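Local coordinates for imidazoleglycerol-phosphate dehydratase (Pyrococcus furiosus, PDB 5DNL), which catalyses the dehydration of imidazoleglycerol phosphate to imidazoleacetol phosphate, the sixth step of histidine biosynthesis, at a manganese-dependent active site, at residues 53-58 with 116-121; 91-96 with 157-162. All blocks are in the same frame, centred on the assembly; numbering follows the deposited sequence. Where two conformers were deposited one is given.

Contact 1: 53-58 with 116-121; sequences HLWEDI and VSLLKE. With MN (manganese (II) ion), chain D; MN (manganese (II) ion), chain E; 5DL ([(2S)-2-hydroxy-3-(1H-1,2,4-triazol-1-yl)propyl]phosphonic acid), chain F.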
ATOM      1  N   HIS A  53      -8.965  37.951 -22.657  1.00 11.20           N
ATOM      2  CA  HIS A  53      -8.723  39.389 -22.541  1.00 11.66           C
ATOM      3  C   HIS A  53     -10.019  40.119 -22.142  1.00 12.43           C
ATOM      4  O   HIS A  53      -9.995  41.034 -21.334  1.00 12.69           O
ATOM      5  CB  HIS A  53      -8.170  39.986 -23.823  1.00 11.77           C
ATOM      6  CG  HIS A  53      -6.843  39.425 -24.241  1.00 12.97           C
ATOM      7  ND1 HIS A  53      -6.418  39.455 -25.549  1.00 13.26           N
ATOM      8  CD2 HIS A  53      -5.849  38.828 -23.544  1.00 11.73           C
ATOM      9  CE1 HIS A  53      -5.226  38.905 -25.643  1.00 13.51           C
ATOM     10  NE2 HIS A  53      -4.849  38.535 -24.438  1.00 12.66           N
ATOM     11  N   LEU A  54     -11.148  39.712 -22.711  1.00 11.31           N
ATOM     12  CA  LEU A  54     -12.434  40.278 -22.331  1.00 10.68           C
ATOM     13  C   LEU A  54     -12.768  40.080 -20.867  1.00 11.65           C
ATOM     14  O   LEU A  54     -13.100  41.016 -20.156  1.00 12.87           O
ATOM     15  CB  LEU A  54     -13.556  39.688 -23.175  1.00 12.84           C
ATOM     16  CG  LEU A  54     -14.970  40.085 -22.793  1.00 12.37           C
ATOM     17  CD1 LEU A  54     -15.222  41.565 -23.085  1.00 15.80           C
ATOM     18  CD2 LEU A  54     -15.982  39.184 -23.484  1.00 13.90           C
ATOM     19  N   TRP A  55     -12.703  38.835 -20.399  1.00 11.61           N
ATOM     20  CA  TRP A  55     -13.089  38.546 -19.007  1.00 11.85           C
ATOM     21  C   TRP A  55     -12.207  39.284 -17.994  1.00 11.13           C
ATOM     22  O   TRP A  55     -12.687  39.849 -17.012  1.00 12.63           O
ATOM     23  CB  TRP A  55     -13.133  37.026 -18.737  1.00 12.74           C
ATOM     24  CG  TRP A  55     -14.355  36.344 -19.304  1.00 11.50           C
ATOM     25  CD1 TRP A  55     -14.740  36.304 -20.620  1.00 13.76           C
ATOM     26  CD2 TRP A  55     -15.365  35.629 -18.568  1.00 11.45           C
ATOM     27  NE1 TRP A  55     -15.911  35.602 -20.741  1.00 12.03           N
ATOM     28  CE2 TRP A  55     -16.317  35.179 -19.507  1.00 10.85           C
ATOM     29  CE3 TRP A  55     -15.545  35.308 -17.208  1.00 14.06           C
ATOM     30  CZ2 TRP A  55     -17.433  34.439 -19.134  1.00 11.99           C
ATOM     31  CZ3 TRP A  55     -16.649  34.569 -16.845  1.00 13.05           C
ATOM     32  CH2 TRP A  55     -17.580  34.149 -17.803  1.00 12.77           C
ATOM     33  N   GLU A  56     -10.900  39.235 -18.218  1.00 10.67           N
ATOM     34  CA  GLU A  56      -9.952  39.910 -17.340  1.00 12.85           C
ATOM     35  C   GLU A  56     -10.179  41.421 -17.392  1.00 11.37           C
ATOM     36  O   GLU A  56     -10.232  42.066 -16.344  1.00 13.68           O
ATOM     37  CB  GLU A  56      -8.529  39.577 -17.782  1.00 12.16           C
ATOM     38  CG  GLU A  56      -7.469  40.374 -17.056  1.00 14.59           C
ATOM     39  CD  GLU A  56      -6.075  39.830 -17.252  1.00 14.88           C
ATOM     40  OE1 GLU A  56      -5.904  38.845 -18.008  1.00 13.06           O
ATOM     41  OE2 GLU A  56      -5.147  40.419 -16.669  1.00 13.96           O
ATOM     42  N   ASP A  57     -10.289  41.988 -18.599  1.00 12.28           N
ATOM     43  CA  ASP A  57     -10.361  43.437 -18.716  1.00 13.22           C
ATOM     44  C   ASP A  57     -11.708  44.006 -18.246  1.00 12.95           C
ATOM     45  O   ASP A  57     -11.761  45.108 -17.708  1.00 13.10           O
ATOM     46  CB  ASP A  57     -10.029  43.841 -20.134  1.00 13.46           C
ATOM     47  CG  ASP A  57      -8.579  43.515 -20.515  1.00 20.57           C
ATOM     48  OD1 ASP A  57      -7.796  42.939 -19.696  1.00 18.54           O
ATOM     49  OD2 ASP A  57      -8.215  43.835 -21.659  1.00 18.95           O
ATOM     50  N   ILE A  58     -12.768  43.223 -18.402  1.00 11.70           N
ATOM     51  CA  ILE A  58     -14.056  43.515 -17.765  1.00 12.51           C
ATOM     52  C   ILE A  58     -13.888  43.557 -16.260  1.00 14.51           C
ATOM     53  O   ILE A  58     -14.371  44.480 -15.580  1.00 13.62           O
ATOM     54  CB  ILE A  58     -15.134  42.490 -18.205  1.00 13.10           C
ATOM     55  CG1 ILE A  58     -15.632  42.802 -19.625  1.00 16.39           C
ATOM     56  CG2 ILE A  58     -16.287  42.391 -17.206  1.00 17.54           C
ATOM     57  CD1 ILE A  58     -16.641  43.932 -19.732  1.00 18.86           C
ATOM     58  N   VAL A 116     -12.956  27.686 -15.793  1.00 13.47           N
ATOM     59  CA  VAL A 116     -12.277  28.159 -14.599  1.00 13.17           C
ATOM     60  C   VAL A 116     -11.262  29.248 -14.972  1.00 13.21           C
ATOM     61  O   VAL A 116     -11.124  30.244 -14.229  1.00 13.68           O
ATOM     62  CB  VAL A 116     -11.593  26.982 -13.848  1.00 14.01           C
ATOM     63  CG1 VAL A 116     -10.744  27.488 -12.691  1.00 17.18           C
ATOM     64  CG2 VAL A 116     -12.653  25.991 -13.360  1.00 17.67           C
ATOM     65  N   SER A 117     -10.535  29.085 -16.075  1.00 13.03           N
ATOM     66  CA  SER A 117      -9.587  30.125 -16.539  1.00 14.12           C
ATOM     67  C   SER A 117     -10.241  31.498 -16.596  1.00 13.19           C
ATOM     68  O   SER A 117      -9.714  32.484 -16.081  1.00 14.35           O
ATOM     69  CB  SER A 117      -9.018  29.800 -17.929  1.00 15.16           C
ATOM     70  OG  SER A 117      -8.389  30.968 -18.536  1.00 18.86           O
ATOM     71  N   LEU A 118     -11.411  31.554 -17.204  1.00 12.08           N
ATOM     72  CA  LEU A 118     -12.096  32.825 -17.425  1.00 11.93           C
ATOM     73  C   LEU A 118     -12.659  33.372 -16.119  1.00 12.95           C
ATOM     74  O   LEU A 118     -12.554  34.582 -15.851  1.00 13.19           O
ATOM     75  CB  LEU A 118     -13.188  32.667 -18.469  1.00 13.43           C
ATOM     76  CG  LEU A 118     -12.727  32.260 -19.867  1.00 13.64           C
ATOM     77  CD1 LEU A 118     -13.920  32.104 -20.806  1.00 15.61           C
ATOM     78  CD2 LEU A 118     -11.724  33.229 -20.465  1.00 15.42           C
ATOM     79  N   LEU A 119     -13.226  32.501 -15.286  1.00 12.15           N
ATOM     80  CA  LEU A 119     -13.692  32.933 -13.963  1.00 12.04           C
ATOM     81  C   LEU A 119     -12.571  33.529 -13.148  1.00 10.98           C
ATOM     82  O   LEU A 119     -12.686  34.632 -12.602  1.00 11.40           O
ATOM     83  CB  LEU A 119     -14.348  31.796 -13.195  1.00 13.19           C
ATOM     84  CG  LEU A 119     -14.712  32.110 -11.749  1.00 13.60           C
ATOM     85  CD1 LEU A 119     -15.786  33.186 -11.659  1.00 15.52           C
ATOM     86  CD2 LEU A 119     -15.180  30.832 -11.067  1.00 15.85           C
ATOM     87  N   LYS A 120     -11.459  32.802 -13.082  1.00 10.89           N
ATOM     88  CA  LYS A 120     -10.307  33.251 -12.287  1.00 11.16           C
ATOM     89  C   LYS A 120      -9.762  34.576 -12.806  1.00 11.26           C
ATOM     90  O   LYS A 120      -9.390  35.452 -12.013  1.00 13.11           O
ATOM     91  CB  LYS A 120      -9.182  32.214 -12.248  1.00 12.17           C
ATOM     92  CG  LYS A 120      -9.475  31.029 -11.359  1.00 13.47           C
ATOM     93  CD  LYS A 120      -8.282  30.081 -11.322  1.00 19.24           C
ATOM     94  CE  LYS A 120      -8.468  28.971 -10.312  1.00 32.41           C
ATOM     95  NZ  LYS A 120      -7.309  28.037 -10.374  1.00 44.50           N
ATOM     96  N   GLU A 121      -9.702  34.737 -14.125  1.00 11.36           N
ATOM     97  CA  GLU A 121      -9.144  35.971 -14.677  1.00 11.49           C
ATOM     98  C   GLU A 121     -10.079  37.168 -14.473  1.00 12.29           C
ATOM     99  O   GLU A 121      -9.613  38.289 -14.200  1.00 13.02           O
ATOM    100  CB  GLU A 121      -8.705  35.776 -16.119  1.00 13.33           C
ATOM    101  CG  GLU A 121      -7.461  34.920 -16.187  1.00 13.91           C
ATOM    102  CD  GLU A 121      -6.304  35.568 -15.472  1.00 14.87           C
ATOM    103  OE1 GLU A 121      -5.737  36.565 -15.985  1.00 14.49           O
ATOM    104  OE2 GLU A 121      -6.009  35.125 -14.342  1.00 17.16           O
TER
HETATM  105 MN    MN D 201      -4.668  37.048 -17.821  1.00 11.80          MN
HETATM  106 MN    MN E 202      -2.713  37.589 -24.075  1.00 12.22          MN
HETATM  107  N1  5DL F 203      -2.887  37.696 -21.845  1.00 11.97           N
HETATM  108  C3  5DL F 203      -2.466  38.496 -19.785  1.00 12.90           C
HETATM  109  N2  5DL F 203      -2.082  38.491 -21.067  1.00 13.12           N
HETATM  110  C8  5DL F 203       0.033  41.049 -22.985  1.00 13.18           C
HETATM  111  C7  5DL F 203      -1.247  40.308 -22.595  1.00 12.05           C
HETATM  112  C6  5DL F 203      -0.931  39.241 -21.558  1.00 12.48           C
HETATM  113  C5  5DL F 203      -3.777  37.227 -20.964  1.00 12.13           C
HETATM  114  O10 5DL F 203      -0.067  42.596 -20.799  1.00 13.39           O
HETATM  115  P9  5DL F 203       0.929  41.868 -21.637  1.00 12.51           P
HETATM  116  O11 5DL F 203       1.951  42.765 -22.292  1.00 12.95           O
HETATM  117  O12 5DL F 203       1.663  40.816 -20.819  1.00 12.83           O
HETATM  118  O13 5DL F 203      -1.858  39.688 -23.737  1.00 14.16           O
HETATM  119  N4  5DL F 203      -3.563  37.683 -19.708  1.00 13.69           N
HETATM  120  O   HOH W   1      -3.325  38.509 -16.863  1.00 13.58           O
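Two manganese ions bridged by the inhibitor's triazole mark the 53-58 helical turn as part of the active site. H53 begins it: with CG beside the backbone N (chi1 -62°), its NE2 sits 2.4 Å from the MN of chain E, which also takes triazole N1 and hydroxyl O13 of 5DL. ND1, hydrogen-bonded to D49, fixes the ring's rotation, and H29, H145 and E149 of a second subunit complete that six-coordinate ion. W55 turns toward helix 116-130 and carries the apolar half of the contact. L118 CB lies over one face of the indole, a CH-pi contact 4.0 Å from the six-membered ring centroid, while W55 CE3 comes to 3.4 Å from the carbonyl O of L118. NE1 is held by D24. An alanine here would remove the face beneath L118 and the N-H donated to D24, and would probably loosen the spacing of the two helices beside the metal. E56 is extended, E121 bent at chi2, yet both reach the MN of chain D, E56 OE1 and E121 OE1 each at 2.2 Å. Those two oxygens stand only 3.1 Å apart with the carboxylate planes 88° from each other; the shared cation probably offsets their repulsion. A metal-bound water donates to E56 OE2 at 2.6 Å, while triazole N4, H52 and, from the second subunit, H146 fill the remaining sites. D57 starts away from 116-121, its OD2 salt-bridged to R3 and hydrogen-bonded to T8. The segment axes run 23° from parallel, 8.2 Å at closest approach. Helix 51-69 thus has helix 116-130 alongside, helix 25-38 touching W55 and I58 through L27, and strand 8-14 meeting D57 and I58 through I10.

Contact 2: 91-96 with 157-162; sequences VSVDIS and MALRVA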
ATOM      1  N   VAL A  91     -18.673  33.545  -1.066  1.00 12.25           N
ATOM      2  CA  VAL A  91     -17.937  34.660  -1.625  1.00 11.41           C
ATOM      3  C   VAL A  91     -17.650  35.619  -0.487  1.00 11.39           C
ATOM      4  O   VAL A  91     -18.559  36.017   0.247  1.00 13.18           O
ATOM      5  CB  VAL A  91     -18.713  35.378  -2.739  1.00 12.38           C
ATOM      6  CG1 VAL A  91     -17.904  36.580  -3.247  1.00 14.03           C
ATOM      7  CG2 VAL A  91     -19.000  34.405  -3.852  1.00 13.59           C
ATOM      8  N   SER A  92     -16.377  35.958  -0.310  1.00 11.28           N
ATOM      9  CA  SER A  92     -15.980  36.864   0.766  1.00 11.88           C
ATOM     10  C   SER A  92     -15.091  37.946   0.208  1.00 14.98           C
ATOM     11  O   SER A  92     -14.090  37.644  -0.470  1.00 14.09           O
ATOM     12  CB  SER A  92     -15.248  36.076   1.862  1.00 16.04           C
ATOM     13  OG  SER A  92     -14.851  36.909   2.959  1.00 21.58           O
ATOM     14  N   VAL A  93     -15.441  39.211   0.486  1.00 11.40           N
ATOM     15  CA  VAL A  93     -14.741  40.366  -0.054  1.00 12.33           C
ATOM     16  C   VAL A  93     -14.264  41.261   1.077  1.00 13.41           C
ATOM     17  O   VAL A  93     -14.989  41.502   2.041  1.00 12.48           O
ATOM     18  CB  VAL A  93     -15.664  41.171  -1.000  1.00 15.03           C
ATOM     19  CG1 VAL A  93     -15.019  42.494  -1.429  1.00 23.28           C
ATOM     20  CG2 VAL A  93     -16.050  40.348  -2.212  1.00 14.83           C
ATOM     21  N   ASP A  94     -13.033  41.748   0.952  1.00 11.88           N
ATOM     22  CA  ASP A  94     -12.492  42.800   1.811  1.00 11.69           C
ATOM     23  C   ASP A  94     -11.894  43.848   0.875  1.00 12.99           C
ATOM     24  O   ASP A  94     -10.893  43.570   0.195  1.00 12.90           O
ATOM     25  CB  ASP A  94     -11.458  42.202   2.773  1.00 11.85           C
ATOM     26  CG  ASP A  94     -10.644  43.225   3.500  1.00 16.82           C
ATOM     27  OD1 ASP A  94     -10.900  44.429   3.326  1.00 16.00           O
ATOM     28  OD2 ASP A  94      -9.716  42.818   4.251  1.00 14.87           O
ATOM     29  N   ILE A  95     -12.481  45.056   0.832  1.00 11.26           N
ATOM     30  CA  ILE A  95     -11.956  46.147   0.030  1.00 11.95           C
ATOM     31  C   ILE A  95     -10.781  46.749   0.809  1.00 14.25           C
ATOM     32  O   ILE A  95     -10.859  47.794   1.458  1.00 13.86           O
ATOM     33  CB  ILE A  95     -13.045  47.179  -0.359  1.00 12.79           C
ATOM     34  CG1 ILE A  95     -14.238  46.461  -1.002  1.00 14.02           C
ATOM     35  CG2 ILE A  95     -12.479  48.214  -1.301  1.00 14.60           C
ATOM     36  CD1 ILE A  95     -15.396  47.372  -1.390  1.00 16.71           C
ATOM     37  N   SER A  96      -9.677  46.011   0.738  1.00 12.32           N
ATOM     38  CA  SER A  96      -8.528  46.144   1.624  1.00 12.68           C
ATOM     39  C   SER A  96      -7.392  47.006   1.079  1.00 13.48           C
ATOM     40  O   SER A  96      -6.454  47.294   1.817  1.00 13.81           O
ATOM     41  CB  SER A  96      -7.926  44.749   1.785  1.00 12.02           C
ATOM     42  OG  SER A  96      -7.614  44.224   0.496  1.00 13.67           O
ATOM     43  N   MET A 157     -23.876  40.231  -4.304  1.00 13.41           N
ATOM     44  CA  MET A 157     -24.397  40.360  -2.936  0.50 13.88           C
ATOM     45  C   MET A 157     -23.328  40.839  -1.959  1.00 14.55           C
ATOM     46  O   MET A 157     -23.591  41.667  -1.119  1.00 15.63           O
ATOM     47  CB  MET A 157     -24.948  39.031  -2.428  0.50 15.66           C
ATOM     48  CG  MET A 157     -26.187  38.532  -3.114  0.50 15.62           C
ATOM     49  SD  MET A 157     -27.663  39.422  -2.594  0.50 40.74           S
ATOM     50  CE  MET A 157     -27.089  40.025  -1.030  0.50 18.24           C
ATOM     51  N   ALA A 158     -22.124  40.295  -2.061  1.00 12.41           N
ATOM     52  CA  ALA A 158     -21.052  40.652  -1.140  1.00 12.45           C
ATOM     53  C   ALA A 158     -20.634  42.093  -1.305  1.00 13.49           C
ATOM     54  O   ALA A 158     -20.433  42.815  -0.311  1.00 13.80           O
ATOM     55  CB  ALA A 158     -19.854  39.720  -1.305  1.00 13.71           C
ATOM     56  N   LEU A 159     -20.518  42.526  -2.554  1.00 12.98           N
ATOM     57  CA  LEU A 159     -20.136  43.901  -2.845  1.00 11.93           C
ATOM     58  C   LEU A 159     -21.269  44.878  -2.537  1.00 16.32           C
ATOM     59  O   LEU A 159     -20.994  46.018  -2.174  1.00 15.57           O
ATOM     60  CB  LEU A 159     -19.609  44.071  -4.270  1.00 13.76           C
ATOM     61  CG  LEU A 159     -18.167  43.566  -4.452  1.00 18.08           C
ATOM     62  CD1 LEU A 159     -17.867  43.274  -5.898  1.00 15.87           C
ATOM     63  CD2 LEU A 159     -17.158  44.557  -3.872  1.00 17.20           C
ATOM     64  N   ARG A 160     -22.521  44.434  -2.611  1.00 13.74           N
ATOM     65  CA  ARG A 160     -23.632  45.297  -2.149  1.00 13.74           C
ATOM     66  C   ARG A 160     -23.360  45.746  -0.709  1.00 17.02           C
ATOM     67  O   ARG A 160     -23.546  46.921  -0.364  1.00 18.42           O
ATOM     68  CB  ARG A 160     -24.970  44.561  -2.225  1.00 15.10           C
ATOM     69  CG  ARG A 160     -26.186  45.407  -1.821  1.00 16.34           C
ATOM     70  CD  ARG A 160     -27.411  44.567  -1.516  1.00 23.74           C
ATOM     71  NE  ARG A 160     -27.825  43.675  -2.586  1.00 29.11           N
ATOM     72  CZ  ARG A 160     -28.805  42.769  -2.487  1.00200.00           C
ATOM     73  NH1 ARG A 160     -29.505  42.640  -1.361  1.00 46.40           N
ATOM     74  NH2 ARG A 160     -29.098  41.973  -3.520  1.00 34.52           N
ATOM     75  N   VAL A 161     -22.910  44.828   0.131  1.00 12.34           N
ATOM     76  CA  VAL A 161     -22.641  45.104   1.543  1.00 13.72           C
ATOM     77  C   VAL A 161     -21.357  45.927   1.694  1.00 15.98           C
ATOM     78  O   VAL A 161     -21.306  46.929   2.421  1.00 16.67           O
ATOM     79  CB  VAL A 161     -22.514  43.798   2.347  1.00 15.47           C
ATOM     80  CG1 VAL A 161     -22.140  44.050   3.798  1.00 16.79           C
ATOM     81  CG2 VAL A 161     -23.793  42.981   2.266  1.00 20.41           C
ATOM     82  N   ALA A 162     -20.295  45.500   1.027  1.00 12.38           N
ATOM     83  CA  ALA A 162     -18.969  46.094   1.210  1.00 12.99           C
ATOM     84  C   ALA A 162     -18.832  47.527   0.710  1.00 13.13           C
ATOM     85  O   ALA A 162     -17.977  48.269   1.220  1.00 14.41           O
ATOM     86  CB  ALA A 162     -17.895  45.226   0.551  1.00 13.11           C
TER
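Helix 144-162 packs here against one face of a four-stranded mixed sheet, the layered alpha/beta construction of the dehydratase fold. The axis of 157-162 runs 29° from that of 91-94, 8.1 Å away at closest approach, closer than the roughly 10 Å usual for helix on sheet; two alanines one turn apart, A158 and A162, are consistent with this nearness. The side chains that meet are all apolar, and no hydrogen bond crosses. The tight part centres on V93. V93 CG1, anti to the backbone N (chi1 172°), meets L159 CD2 at 3.8 Å, the two side chains crossing at about a right angle, and V93 CG2 rests on A158 CB at 4.0 Å. Although L159 does not start straight at the strand, its CD2 swings in to touch I95 CD1 as well. F34 and L38 of helix 25-38 and L130 of helix 116-130 also pack on L159, extending this buried layer. The looser end is V91, whose CG1 reaches A158 CB at 4.2 Å; on the helix side turned from the strand V161 is exposed and R160 partly so, with M157 CE, in one of two conformers, 3.5 Å above the guanidinium plane and NH2 bonded to the carbonyl O of Y37. Across the strand, S92 and D94 face the other way, where P83 of a neighbouring subunit packs on them; D94 OD1 forms a salt bridge with R76, a residue of the inhibitor pocket, consistent with D94 holding that arginine in place. Past the strand the chain bends in an inverse gamma turn centred on I95, whose extended CG1 branch (chi2 178°) puts CD1 3.8 Å from both A162 CB and A162 O.

From the N terminus the segments come in the order 53-58, 91-96, 116-121, 157-162, so the contacts cross rather than nest. Contact 1 closes a loop of 57 residues when helix 116-130 returns beside helix 51-69, and strand 87-94 lies inside that loop. Contact 2 closes a second loop, of 60 residues, holding helix 116-130, by bringing helix 144-162 back over the strand. The contacts do not touch: their centres are 19 Å apart, on opposite sides of the chain's centre, and their nearest atoms about 9 Å. Helices 25-38 and 116-130 span the gap, joining the metal-binding helix pair to the helix-on-sheet layer, the latter helix through L130.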